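Side-chain contacts in cytochrome C-type biogenesis protein ccmF (Thermus thermophilus, PDB 6ZMQ), which is a membrane-bound cytochrome c heme lyase that carries a b-type heme and probably attaches heme to apocytochrome c during cytochrome maturation: residues F274-F279 against V508-V513; Q282-F287 against S361-L366; K288-A293 against G369-A374. All blocks are in the same frame, centred on the assembly; numbering follows the deposited sequence.

Overall arrangement
All three contacts touch the one b-type heme. Contact 1 supplies both axial histidines. Contacts 2 and 3 both use helix 362-384 and reach the outer part of the porphyrin on the side from which H276 comes. The centre of contact 1 lies about 13 Å from that of each of the others, and the centres of contacts 2 and 3 are about 11 Å apart. Contacts 1 and 2 share helix 266-284 and meet where L366 CD1 packs 3.8 Å from F279 CD2. Contacts 1 and 3 are joined by a probable hydrogen bond of 2.8 Å from N291 ND2 to T277 O. Along the chain, contacts 2 and 3 are nested between the two segments of contact 1.

Contact 1 (F274-F279 against V508-V513); sequences FLHTAF and VVHFAV. With HEM (protoporphyrin IX containing Fe), chain B.
H276 and H510 meet through the heme iron, which both coordinate: H276 NE2 lies 2.3 Å and H510 NE2 2.2 Å from FE. These two bonds make the iron bis-histidine ligated, the axial pair of the protein's heme b. The imidazoles approach from opposite sides of the porphyrin. Seen from the backbone, the two helices stay well apart, with H276 CA and H510 CA 12.5 Å from each other, and the rings span the gap. In both histidines CG is anti to the carbonyl carbon (chi1 -73° and -75°), which carries the imidazole out toward the metal. The far nitrogen of the first, H276 ND1, makes a weak hydrogen bond to T272 O one helical turn back.

Apolar contacts surround the iron bonds. F279 lays one ring face against a propionate chain, with CZ 3.8 Å from HEM CAA, while L275 CD2 touches HEM CBD of the other propionate at 3.6 Å. Across the porphyrin, V509 CG1 meets HEM CBC of a vinyl at 3.5 Å, and V513 CG2 rests on the same group.

Helix 266-284 is backed by helix 288-307, where F274 packs on F294 and V295; helix 501-525 lies against helix 402-422 through M420 and against helix 627-644 through T641, L636 and M637.

Contact 2 (Q282-F287 against S361-L366); sequences QTRGAF and SREGAL. With HEM (protoporphyrin IX containing Fe), chain B.
The turn between helix 266-284 and helix 288-307, which carries R284 and F287, grips the first turn of helix 362-384 through E363. A positive phi of 66° at G285 marks where the chain leaves the helical path, and R284 just before this glycine and F287 two residues after it make the contact. On the charged side, R284 NE forms a salt bridge with E363 OE2 at 3.2 Å. CG of E363 stands anti to the carbonyl carbon (chi1 -64°) and the chain bends at chi2, which brings OE2 to R284. The two side chains cross at about a right angle, and the guanidinium and carboxylate planes stand 75° apart, so the groups are not paired flat. The other carboxylate oxygen, E363 OE1, accepts a hydrogen bond from R429 N; held at both oxygens, the group is restrained in rotation.

F287 reaches the backbone of the same residue. Its ring is turned edge-on, with CZ 3.2 Å from E363 O and the oxygen near the ring plane, where the slightly positive ring hydrogens would face it.

One turn on, L366 CD2 lies against the heme rim, 3.3 Å from HEM CHB. Around the contact, W428 of a neighbouring loop packs on both R284 and E363 and forms a cation-pi pair with R362, while V280 on helix 266-284 packs on F287 and L366.

Contact 3 (K288-A293 against G369-A374); sequences KTWNFA and GAFFFA. With HEM (protoporphyrin IX containing Fe), chain B.
W290 and F371 come together through their first torsions. In W290, CG stands anti to the carbonyl carbon (chi1 -72°), carrying the indole out from helix 288-307 toward helix 362-384. In F371 a chi1 of -100° brings the far end of the ring nearer to the indole than the start of its side chain. The pair that results is edge-to-face: the edge of F371 is directed at the face of the six-membered ring of W290, with centroids 5.0 Å apart and planes at 70°. F371 CE2 lies 4.0 Å above the indole plane, offset toward the rim. Its neighbour CZ makes the nearest approach, 3.4 Å from W290 CZ2, and also lies 3.8 Å from W290 CH2.

This T-shaped stack bridges helix 288-307 and helix 362-384. Their backbones remain separate, W290 CA and A370 CA being 9.2 Å apart, and the two aromatic side chains span the distance at the surface, where F371, in a predicted transmembrane span, may face lipid.

The inner side of segment 369-374 faces the heme. G369 CA comes to 3.5 Å from HEM CBB, and the glycine leaves room for this vinyl to lie close to the helix backbone. F373 CE2 approaches the same vinyl carbon at 3.6 Å; its ring edge, at CZ, meets the methyl HEM CMC at 3.6 Å. F373 also packs on L269 and T272 of helix 266-284 and on I416 of helix 402-422, and A370 leans on T277.

Contact 1 (F274-F279 against V508-V513)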
loop_
_atom_site.group_PDB
_atom_site.type_symbol
_atom_site.label_atom_id
_atom_site.label_comp_id
_atom_site.label_asym_id
_atom_site.label_seq_id
_atom_site.Cartn_x
_atom_site.Cartn_y
_atom_site.Cartn_z
ATOM N N PHE A 274 8.289 0.731 -11.941
ATOM C CA PHE A 274 8.407 2.132 -12.376
ATOM C C PHE A 274 9.531 2.813 -11.622
ATOM O O PHE A 274 10.281 3.476 -12.227
ATOM C CB PHE A 274 7.082 2.833 -12.153
ATOM C CG PHE A 274 7.166 4.316 -12.257
ATOM C CD1 PHE A 274 7.668 4.893 -13.375
ATOM C CD2 PHE A 274 6.760 5.108 -11.223
ATOM C CE1 PHE A 274 7.733 6.261 -13.454
ATOM C CE2 PHE A 274 6.827 6.474 -11.300
ATOM C CZ PHE A 274 7.312 7.052 -12.422
ATOM N N LEU A 275 9.686 2.547 -10.342
ATOM C CA LEU A 275 10.748 3.189 -9.550
ATOM C C LEU A 275 12.119 2.869 -10.158
ATOM O O LEU A 275 12.923 3.758 -10.328
ATOM C CB LEU A 275 10.591 2.613 -8.150
ATOM C CG LEU A 275 11.214 3.414 -7.037
ATOM C CD1 LEU A 275 10.770 2.893 -5.713
ATOM C CD2 LEU A 275 12.698 3.299 -7.126
ATOM N N HIS A 276 12.348 1.606 -10.457
ATOM C CA HIS A 276 13.604 1.164 -11.084
ATOM C C HIS A 276 13.761 1.775 -12.480
ATOM O O HIS A 276 14.852 2.153 -12.772
ATOM C CB HIS A 276 13.697 -0.364 -11.038
ATOM C CG HIS A 276 13.978 -0.927 -9.688
ATOM N ND1 HIS A 276 13.282 -0.572 -8.594
ATOM C CD2 HIS A 276 14.867 -1.823 -9.269
ATOM C CE1 HIS A 276 13.746 -1.208 -7.564
ATOM N NE2 HIS A 276 14.717 -1.962 -7.936
ATOM N N THR A 277 12.736 1.844 -13.329
ATOM C CA THR A 277 12.918 2.426 -14.663
ATOM C C THR A 277 13.161 3.930 -14.530
ATOM O O THR A 277 13.899 4.463 -15.325
ATOM C CB THR A 277 11.955 1.770 -15.646
ATOM O OG1 THR A 277 10.660 2.250 -15.367
ATOM C CG2 THR A 277 11.901 0.291 -15.427
ATOM N N ALA A 278 12.511 4.590 -13.573
ATOM C CA ALA A 278 12.705 6.032 -13.396
ATOM C C ALA A 278 14.129 6.231 -12.970
ATOM O O ALA A 278 14.753 7.047 -13.528
ATOM C CB ALA A 278 11.773 6.572 -12.366
ATOM N N PHE A 279 14.634 5.408 -12.081
ATOM C CA PHE A 279 16.041 5.547 -11.706
ATOM C C PHE A 279 16.949 5.375 -12.923
ATOM O O PHE A 279 17.874 6.130 -13.055
ATOM C CB PHE A 279 16.365 4.443 -10.720
ATOM C CG PHE A 279 17.837 4.318 -10.519
ATOM C CD1 PHE A 279 18.535 5.289 -9.850
ATOM C CD2 PHE A 279 18.536 3.287 -11.087
ATOM C CE1 PHE A 279 19.900 5.204 -9.707
ATOM C CE2 PHE A 279 19.902 3.207 -10.944
ATOM C CZ PHE A 279 20.583 4.158 -10.246
ATOM N N VAL A 508 20.062 -1.355 2.405
ATOM C CA VAL A 508 19.286 -1.768 3.597
ATOM C C VAL A 508 17.917 -2.256 3.141
ATOM O O VAL A 508 17.518 -3.326 3.564
ATOM C CB VAL A 508 19.172 -0.557 4.521
ATOM C CG1 VAL A 508 17.853 -0.478 5.239
ATOM C CG2 VAL A 508 20.305 -0.522 5.514
ATOM N N VAL A 509 17.288 -1.532 2.222
ATOM C CA VAL A 509 15.974 -1.899 1.639
ATOM C C VAL A 509 16.103 -3.215 0.876
ATOM O O VAL A 509 15.269 -4.086 1.030
ATOM C CB VAL A 509 15.513 -0.781 0.707
ATOM C CG1 VAL A 509 14.497 -1.244 -0.294
ATOM C CG2 VAL A 509 14.970 0.383 1.478
ATOM N N HIS A 510 17.176 -3.377 0.121
ATOM C CA HIS A 510 17.303 -4.617 -0.670
ATOM C C HIS A 510 17.388 -5.810 0.271
ATOM O O HIS A 510 16.676 -6.820 0.003
ATOM C CB HIS A 510 18.452 -4.544 -1.672
ATOM C CG HIS A 510 18.180 -3.700 -2.864
ATOM N ND1 HIS A 510 19.147 -2.916 -3.399
ATOM C CD2 HIS A 510 17.038 -3.374 -3.490
ATOM C CE1 HIS A 510 18.644 -2.208 -4.372
ATOM N NE2 HIS A 510 17.337 -2.480 -4.471
ATOM N N PHE A 511 18.180 -5.651 1.339
ATOM C CA PHE A 511 18.400 -6.696 2.359
ATOM C C PHE A 511 17.101 -6.995 3.068
ATOM O O PHE A 511 16.875 -8.108 3.415
ATOM C CB PHE A 511 19.341 -6.148 3.411
ATOM C CG PHE A 511 19.684 -7.085 4.524
ATOM C CD1 PHE A 511 19.491 -8.430 4.402
ATOM C CD2 PHE A 511 20.252 -6.612 5.669
ATOM C CE1 PHE A 511 19.851 -9.295 5.414
ATOM C CE2 PHE A 511 20.623 -7.468 6.683
ATOM C CZ PHE A 511 20.419 -8.815 6.554
ATOM N N ALA A 512 16.321 -5.971 3.333
ATOM C CA ALA A 512 15.013 -6.138 3.984
ATOM C C ALA A 512 14.110 -6.963 3.087
ATOM O O ALA A 512 13.408 -7.762 3.620
ATOM C CB ALA A 512 14.407 -4.791 4.245
ATOM N N VAL A 513 14.082 -6.736 1.782
ATOM C CA VAL A 513 13.241 -7.666 0.988
ATOM C C VAL A 513 13.833 -9.060 1.045
ATOM O O VAL A 513 13.058 -9.964 1.024
ATOM C CB VAL A 513 13.018 -7.271 -0.470
ATOM C CG1 VAL A 513 12.888 -8.490 -1.344
ATOM C CG2 VAL A 513 11.766 -6.463 -0.594
HETATM C CHA HEM B . 17.161 1.229 -5.697
HETATM C CHB HEM B . 18.191 -2.759 -8.350
HETATM C CHC HEM B . 14.141 -4.939 -6.618
HETATM C CHD HEM B . 13.469 -1.115 -3.666
HETATM C C1A HEM B . 17.747 0.313 -6.556
HETATM C C2A HEM B . 18.915 0.599 -7.314
HETATM C C3A HEM B . 19.206 -0.507 -8.057
HETATM C C4A HEM B . 18.236 -1.489 -7.783
HETATM C CMA HEM B . 20.355 -0.670 -9.010
HETATM C CAA HEM B . 19.712 1.894 -7.306
HETATM C CBA HEM B . 20.636 1.989 -6.078
HETATM C CGA HEM B . 21.686 0.907 -6.094
HETATM O O1A HEM B . 21.727 0.067 -5.165
HETATM O O2A HEM B . 22.512 0.853 -7.034
HETATM C C1B HEM B . 17.141 -3.666 -8.098
HETATM C C2B HEM B . 16.967 -4.870 -8.821
HETATM C C3B HEM B . 15.847 -5.486 -8.354
HETATM C C4B HEM B . 15.297 -4.610 -7.321
HETATM C CMB HEM B . 17.860 -5.393 -9.901
HETATM C CAB HEM B . 15.261 -6.758 -8.793
HETATM C CBB HEM B . 14.152 -6.619 -9.777
HETATM C C1C HEM B . 13.665 -4.123 -5.615
HETATM C C2C HEM B . 12.692 -4.482 -4.682
HETATM C C3C HEM B . 12.525 -3.390 -3.864
HETATM C C4C HEM B . 13.398 -2.359 -4.283
HETATM C CMC HEM B . 11.942 -5.783 -4.562
HETATM C CAC HEM B . 11.592 -3.316 -2.754
HETATM C CBC HEM B . 12.074 -3.554 -1.373
HETATM C C1D HEM B . 14.378 -0.097 -3.995
HETATM C C2D HEM B . 14.377 1.255 -3.425
HETATM C C3D HEM B . 15.409 1.925 -3.986
HETATM C C4D HEM B . 16.049 0.954 -4.903
HETATM C CMD HEM B . 13.407 1.795 -2.411
HETATM C CAD HEM B . 15.825 3.364 -3.725
HETATM C CBD HEM B . 15.394 4.231 -4.915
HETATM C CGD HEM B . 15.621 5.713 -4.729
HETATM O O1D HEM B . 16.561 6.303 -5.311
HETATM O O2D HEM B . 14.850 6.368 -4.005
HETATM N NA HEM B . 17.347 -0.969 -6.881
HETATM N NB HEM B . 16.113 -3.549 -7.232
HETATM N NC HEM B . 14.105 -2.856 -5.343
HETATM N ND HEM B . 15.382 -0.202 -4.843
HETATM FE FE HEM B . 15.828 -1.928 -5.951
#

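Contact 2 (Q282-F287 against S361-L366)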
loop_
_atom_site.group_PDB
_atom_site.type_symbol
_atom_site.label_atom_id
_atom_site.label_comp_id
_atom_site.label_asym_id
_atom_site.label_seq_id
_atom_site.Cartn_x
_atom_site.Cartn_y
_atom_site.Cartn_z
ATOM N N GLN A 282 16.793 8.444 -14.948
ATOM C CA GLN A 282 17.344 9.432 -14.010
ATOM C C GLN A 282 18.860 9.423 -14.045
ATOM O O GLN A 282 19.509 10.467 -13.929
ATOM C CB GLN A 282 16.884 9.174 -12.562
ATOM C CG GLN A 282 15.489 9.627 -12.129
ATOM C CD GLN A 282 15.142 9.122 -10.735
ATOM O OE1 GLN A 282 16.005 9.030 -9.863
ATOM N NE2 GLN A 282 13.888 8.744 -10.540
ATOM N N THR A 283 19.435 8.242 -14.226
ATOM C CA THR A 283 20.872 8.148 -14.338
ATOM C C THR A 283 21.366 7.889 -15.761
ATOM O O THR A 283 22.584 7.921 -15.979
ATOM C CB THR A 283 21.393 7.084 -13.368
ATOM O OG1 THR A 283 20.540 5.936 -13.400
ATOM C CG2 THR A 283 21.415 7.648 -11.951
ATOM N N ARG A 284 20.493 7.596 -16.745
ATOM C CA ARG A 284 21.052 7.183 -18.037
ATOM C C ARG A 284 20.262 7.627 -19.265
ATOM O O ARG A 284 20.772 7.493 -20.385
ATOM C CB ARG A 284 21.212 5.649 -18.083
ATOM C CG ARG A 284 22.223 5.140 -19.075
ATOM C CD ARG A 284 23.307 4.371 -18.368
ATOM N NE ARG A 284 24.468 4.234 -19.229
ATOM C CZ ARG A 284 25.694 4.580 -18.861
ATOM N NH1 ARG A 284 25.909 5.062 -17.644
ATOM N NH2 ARG A 284 26.706 4.428 -19.699
ATOM N N GLY A 285 19.060 8.167 -19.101
ATOM C CA GLY A 285 18.202 8.429 -20.248
ATOM C C GLY A 285 17.719 7.196 -20.984
ATOM O O GLY A 285 17.713 7.187 -22.220
ATOM N N ALA A 286 17.341 6.140 -20.263
ATOM C CA ALA A 286 16.921 4.896 -20.889
ATOM C C ALA A 286 15.607 4.378 -20.312
ATOM O O ALA A 286 15.331 4.490 -19.114
ATOM C CB ALA A 286 18.010 3.820 -20.763
ATOM N N PHE A 287 14.865 3.710 -21.193
ATOM C CA PHE A 287 13.461 3.304 -21.046
ATOM C C PHE A 287 12.603 4.489 -20.611
ATOM O O PHE A 287 12.020 4.490 -19.527
ATOM C CB PHE A 287 13.170 2.149 -20.060
ATOM C CG PHE A 287 14.265 1.128 -19.825
ATOM C CD1 PHE A 287 14.600 0.114 -20.727
ATOM C CD2 PHE A 287 14.897 1.146 -18.585
ATOM C CE1 PHE A 287 15.604 -0.790 -20.410
ATOM C CE2 PHE A 287 15.859 0.232 -18.257
ATOM C CZ PHE A 287 16.243 -0.711 -19.178
ATOM N N SER A 361 23.718 -5.857 -18.992
ATOM C CA SER A 361 24.235 -4.755 -18.203
ATOM C C SER A 361 23.398 -4.573 -16.939
ATOM O O SER A 361 22.496 -5.364 -16.651
ATOM C CB SER A 361 24.251 -3.507 -19.072
ATOM O OG SER A 361 25.022 -3.755 -20.234
ATOM N N ARG A 362 23.681 -3.509 -16.180
ATOM C CA ARG A 362 22.824 -3.158 -15.052
ATOM C C ARG A 362 21.469 -2.649 -15.549
ATOM O O ARG A 362 20.437 -2.891 -14.916
ATOM C CB ARG A 362 23.537 -2.132 -14.156
ATOM C CG ARG A 362 22.744 -1.685 -12.923
ATOM C CD ARG A 362 23.369 -0.516 -12.154
ATOM N NE ARG A 362 24.627 -0.839 -11.487
ATOM C CZ ARG A 362 25.475 0.078 -11.033
ATOM N NH1 ARG A 362 25.192 1.367 -11.168
ATOM N NH2 ARG A 362 26.597 -0.291 -10.435
ATOM N N GLU A 363 21.451 -1.988 -16.717
ATOM C CA GLU A 363 20.198 -1.607 -17.373
ATOM C C GLU A 363 19.392 -2.824 -17.809
ATOM O O GLU A 363 18.162 -2.836 -17.688
ATOM C CB GLU A 363 20.479 -0.738 -18.598
ATOM C CG GLU A 363 21.120 0.584 -18.312
ATOM C CD GLU A 363 22.543 0.642 -18.842
ATOM O OE1 GLU A 363 23.354 -0.212 -18.420
ATOM O OE2 GLU A 363 22.858 1.539 -19.650
ATOM N N GLY A 364 20.069 -3.843 -18.346
ATOM C CA GLY A 364 19.376 -5.054 -18.764
ATOM C C GLY A 364 18.830 -5.848 -17.595
ATOM O O GLY A 364 17.735 -6.418 -17.673
ATOM N N ALA A 365 19.581 -5.881 -16.490
ATOM C CA ALA A 365 19.113 -6.543 -15.278
ATOM C C ALA A 365 17.939 -5.798 -14.651
ATOM O O ALA A 365 16.963 -6.433 -14.231
ATOM C CB ALA A 365 20.266 -6.682 -14.284
ATOM N N LEU A 366 17.994 -4.453 -14.614
ATOM C CA LEU A 366 16.887 -3.687 -14.040
ATOM C C LEU A 366 15.648 -3.756 -14.921
ATOM O O LEU A 366 14.522 -3.804 -14.415
ATOM C CB LEU A 366 17.248 -2.214 -13.814
ATOM C CG LEU A 366 18.255 -1.603 -12.817
ATOM C CD1 LEU A 366 17.787 -0.221 -12.338
ATOM C CD2 LEU A 366 18.641 -2.474 -11.656
HETATM C CHA HEM B . 17.161 1.229 -5.697
HETATM C CHB HEM B . 18.191 -2.759 -8.350
HETATM C CHC HEM B . 14.141 -4.939 -6.618
HETATM C CHD HEM B . 13.469 -1.115 -3.666
HETATM C C1A HEM B . 17.747 0.313 -6.556
HETATM C C2A HEM B . 18.915 0.599 -7.314
HETATM C C3A HEM B . 19.206 -0.507 -8.057
HETATM C C4A HEM B . 18.236 -1.489 -7.783
HETATM C CMA HEM B . 20.355 -0.670 -9.010
HETATM C CAA HEM B . 19.712 1.894 -7.306
HETATM C CBA HEM B . 20.636 1.989 -6.078
HETATM C CGA HEM B . 21.686 0.907 -6.094
HETATM O O1A HEM B . 21.727 0.067 -5.165
HETATM O O2A HEM B . 22.512 0.853 -7.034
HETATM C C1B HEM B . 17.141 -3.666 -8.098
HETATM C C2B HEM B . 16.967 -4.870 -8.821
HETATM C C3B HEM B . 15.847 -5.486 -8.354
HETATM C C4B HEM B . 15.297 -4.610 -7.321
HETATM C CMB HEM B . 17.860 -5.393 -9.901
HETATM C CAB HEM B . 15.261 -6.758 -8.793
HETATM C CBB HEM B . 14.152 -6.619 -9.777
HETATM C C1C HEM B . 13.665 -4.123 -5.615
HETATM C C2C HEM B . 12.692 -4.482 -4.682
HETATM C C3C HEM B . 12.525 -3.390 -3.864
HETATM C C4C HEM B . 13.398 -2.359 -4.283
HETATM C CMC HEM B . 11.942 -5.783 -4.562
HETATM C CAC HEM B . 11.592 -3.316 -2.754
HETATM C CBC HEM B . 12.074 -3.554 -1.373
HETATM C C1D HEM B . 14.378 -0.097 -3.995
HETATM C C2D HEM B . 14.377 1.255 -3.425
HETATM C C3D HEM B . 15.409 1.925 -3.986
HETATM C C4D HEM B . 16.049 0.954 -4.903
HETATM C CMD HEM B . 13.407 1.795 -2.411
HETATM C CAD HEM B . 15.825 3.364 -3.725
HETATM C CBD HEM B . 15.394 4.231 -4.915
HETATM C CGD HEM B . 15.621 5.713 -4.729
HETATM O O1D HEM B . 16.561 6.303 -5.311
HETATM O O2D HEM B . 14.850 6.368 -4.005
HETATM N NA HEM B . 17.347 -0.969 -6.881
HETATM N NB HEM B . 16.113 -3.549 -7.232
HETATM N NC HEM B . 14.105 -2.856 -5.343
HETATM N ND HEM B . 15.382 -0.202 -4.843
HETATM FE FE HEM B . 15.828 -1.928 -5.951
#

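Contact 3 (K288-A293 against G369-A374)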
loop_
_atom_site.group_PDB
_atom_site.type_symbol
_atom_site.label_atom_id
_atom_site.label_comp_id
_atom_site.label_asym_id
_atom_site.label_seq_id
_atom_site.Cartn_x
_atom_site.Cartn_y
_atom_site.Cartn_z
ATOM N N LYS A 288 12.525 5.505 -21.464
ATOM C CA LYS A 288 11.490 6.506 -21.241
ATOM C C LYS A 288 10.138 6.016 -21.724
ATOM O O LYS A 288 9.110 6.395 -21.141
ATOM C CB LYS A 288 11.862 7.840 -21.905
ATOM C CG LYS A 288 12.273 7.770 -23.360
ATOM C CD LYS A 288 13.262 8.883 -23.679
ATOM C CE LYS A 288 14.609 8.569 -23.042
ATOM N NZ LYS A 288 15.488 9.752 -22.810
ATOM N N THR A 289 10.147 5.101 -22.704
ATOM C CA THR A 289 8.958 4.389 -23.170
ATOM C C THR A 289 8.336 3.556 -22.052
ATOM O O THR A 289 7.135 3.679 -21.752
ATOM C CB THR A 289 9.345 3.469 -24.336
ATOM O OG1 THR A 289 9.983 4.234 -25.366
ATOM C CG2 THR A 289 8.130 2.767 -24.912
ATOM N N TRP A 290 9.166 2.752 -21.384
ATOM C CA TRP A 290 8.680 1.914 -20.296
ATOM C C TRP A 290 8.350 2.734 -19.068
ATOM O O TRP A 290 7.509 2.324 -18.268
ATOM C CB TRP A 290 9.715 0.845 -19.953
ATOM C CG TRP A 290 9.808 -0.206 -21.004
ATOM C CD1 TRP A 290 10.911 -0.508 -21.745
ATOM C CD2 TRP A 290 8.775 -1.110 -21.434
ATOM N NE1 TRP A 290 10.629 -1.526 -22.621
ATOM C CE2 TRP A 290 9.326 -1.913 -22.448
ATOM C CE3 TRP A 290 7.438 -1.318 -21.060
ATOM C CZ2 TRP A 290 8.589 -2.899 -23.097
ATOM C CZ3 TRP A 290 6.713 -2.292 -21.704
ATOM C CH2 TRP A 290 7.288 -3.076 -22.707
ATOM N N ASN A 291 8.976 3.904 -18.922
ATOM C CA ASN A 291 8.668 4.761 -17.791
ATOM C C ASN A 291 7.305 5.395 -17.928
ATOM O O ASN A 291 6.550 5.414 -16.949
ATOM C CB ASN A 291 9.711 5.851 -17.643
ATOM C CG ASN A 291 10.710 5.508 -16.620
ATOM O OD1 ASN A 291 10.337 5.155 -15.514
ATOM N ND2 ASN A 291 11.993 5.601 -16.963
ATOM N N PHE A 292 6.979 5.882 -19.136
ATOM C CA PHE A 292 5.648 6.403 -19.439
ATOM C C PHE A 292 4.588 5.319 -19.252
ATOM O O PHE A 292 3.555 5.554 -18.594
ATOM C CB PHE A 292 5.610 6.929 -20.880
ATOM C CG PHE A 292 6.318 8.245 -21.091
ATOM C CD1 PHE A 292 6.201 9.277 -20.166
ATOM C CD2 PHE A 292 7.056 8.470 -22.249
ATOM C CE1 PHE A 292 6.837 10.499 -20.371
ATOM C CE2 PHE A 292 7.726 9.672 -22.442
ATOM C CZ PHE A 292 7.606 10.694 -21.501
ATOM N N ALA A 293 4.874 4.106 -19.769
ATOM C CA ALA A 293 3.979 2.958 -19.607
ATOM C C ALA A 293 3.772 2.602 -18.135
ATOM O O ALA A 293 2.632 2.423 -17.685
ATOM C CB ALA A 293 4.534 1.754 -20.371
ATOM N N GLY A 369 14.143 -7.143 -14.490
ATOM C CA GLY A 369 13.461 -7.179 -13.204
ATOM C C GLY A 369 12.134 -6.444 -13.218
ATOM O O GLY A 369 11.147 -6.905 -12.638
ATOM N N ALA A 370 12.100 -5.281 -13.876
ATOM C CA ALA A 370 10.846 -4.566 -14.098
ATOM C C ALA A 370 9.882 -5.358 -14.976
ATOM O O ALA A 370 8.662 -5.291 -14.770
ATOM C CB ALA A 370 11.130 -3.201 -14.722
ATOM N N PHE A 371 10.409 -6.128 -15.933
ATOM C CA PHE A 371 9.581 -7.057 -16.696
ATOM C C PHE A 371 9.031 -8.172 -15.819
ATOM O O PHE A 371 7.914 -8.644 -16.045
ATOM C CB PHE A 371 10.375 -7.660 -17.852
ATOM C CG PHE A 371 10.103 -7.017 -19.174
ATOM C CD1 PHE A 371 8.834 -7.078 -19.736
ATOM C CD2 PHE A 371 11.121 -6.393 -19.877
ATOM C CE1 PHE A 371 8.578 -6.496 -20.971
ATOM C CE2 PHE A 371 10.878 -5.814 -21.115
ATOM C CZ PHE A 371 9.606 -5.866 -21.660
ATOM N N PHE A 372 9.816 -8.622 -14.837
ATOM C CA PHE A 372 9.356 -9.649 -13.903
ATOM C C PHE A 372 8.250 -9.120 -12.993
ATOM O O PHE A 372 7.274 -9.830 -12.712
ATOM C CB PHE A 372 10.536 -10.150 -13.067
ATOM C CG PHE A 372 11.269 -11.328 -13.664
ATOM C CD1 PHE A 372 11.461 -11.437 -15.038
ATOM C CD2 PHE A 372 11.781 -12.323 -12.835
ATOM C CE1 PHE A 372 12.145 -12.513 -15.576
ATOM C CE2 PHE A 372 12.462 -13.402 -13.366
ATOM C CZ PHE A 372 12.643 -13.495 -14.741
ATOM N N PHE A 373 8.385 -7.862 -12.546
ATOM C CA PHE A 373 7.347 -7.212 -11.740
ATOM C C PHE A 373 6.057 -7.021 -12.541
ATOM O O PHE A 373 4.956 -7.331 -12.059
ATOM C CB PHE A 373 7.851 -5.857 -11.236
ATOM C CG PHE A 373 8.719 -5.931 -10.008
ATOM C CD1 PHE A 373 8.220 -6.411 -8.810
ATOM C CD2 PHE A 373 10.032 -5.488 -10.053
ATOM C CE1 PHE A 373 9.019 -6.463 -7.686
ATOM C CE2 PHE A 373 10.843 -5.548 -8.938
ATOM C CZ PHE A 373 10.333 -6.033 -7.760
ATOM N N ALA A 374 6.186 -6.501 -13.771
ATOM C CA ALA A 374 5.039 -6.301 -14.655
ATOM C C ALA A 374 4.405 -7.622 -15.062
ATOM O O ALA A 374 3.180 -7.709 -15.182
ATOM C CB ALA A 374 5.474 -5.515 -15.896
HETATM C CHA HEM B . 17.161 1.229 -5.697
HETATM C CHB HEM B . 18.191 -2.759 -8.350
HETATM C CHC HEM B . 14.141 -4.939 -6.618
HETATM C CHD HEM B . 13.469 -1.115 -3.666
HETATM C C1A HEM B . 17.747 0.313 -6.556
HETATM C C2A HEM B . 18.915 0.599 -7.314
HETATM C C3A HEM B . 19.206 -0.507 -8.057
HETATM C C4A HEM B . 18.236 -1.489 -7.783
HETATM C CMA HEM B . 20.355 -0.670 -9.010
HETATM C CAA HEM B . 19.712 1.894 -7.306
HETATM C CBA HEM B . 20.636 1.989 -6.078
HETATM C CGA HEM B . 21.686 0.907 -6.094
HETATM O O1A HEM B . 21.727 0.067 -5.165
HETATM O O2A HEM B . 22.512 0.853 -7.034
HETATM C C1B HEM B . 17.141 -3.666 -8.098
HETATM C C2B HEM B . 16.967 -4.870 -8.821
HETATM C C3B HEM B . 15.847 -5.486 -8.354
HETATM C C4B HEM B . 15.297 -4.610 -7.321
HETATM C CMB HEM B . 17.860 -5.393 -9.901
HETATM C CAB HEM B . 15.261 -6.758 -8.793
HETATM C CBB HEM B . 14.152 -6.619 -9.777
HETATM C C1C HEM B . 13.665 -4.123 -5.615
HETATM C C2C HEM B . 12.692 -4.482 -4.682
HETATM C C3C HEM B . 12.525 -3.390 -3.864
HETATM C C4C HEM B . 13.398 -2.359 -4.283
HETATM C CMC HEM B . 11.942 -5.783 -4.562
HETATM C CAC HEM B . 11.592 -3.316 -2.754
HETATM C CBC HEM B . 12.074 -3.554 -1.373
HETATM C C1D HEM B . 14.378 -0.097 -3.995
HETATM C C2D HEM B . 14.377 1.255 -3.425
HETATM C C3D HEM B . 15.409 1.925 -3.986
HETATM C C4D HEM B . 16.049 0.954 -4.903
HETATM C CMD HEM B . 13.407 1.795 -2.411
HETATM C CAD HEM B . 15.825 3.364 -3.725
HETATM C CBD HEM B . 15.394 4.231 -4.915
HETATM C CGD HEM B . 15.621 5.713 -4.729
HETATM O O1D HEM B . 16.561 6.303 -5.311
HETATM O O2D HEM B . 14.850 6.368 -4.005
HETATM N NA HEM B . 17.347 -0.969 -6.881
HETATM N NB HEM B . 16.113 -3.549 -7.232
HETATM N NC HEM B . 14.105 -2.856 -5.343
HETATM N ND HEM B . 15.382 -0.202 -4.843
HETATM FE FE HEM B . 15.828 -1.928 -5.951
#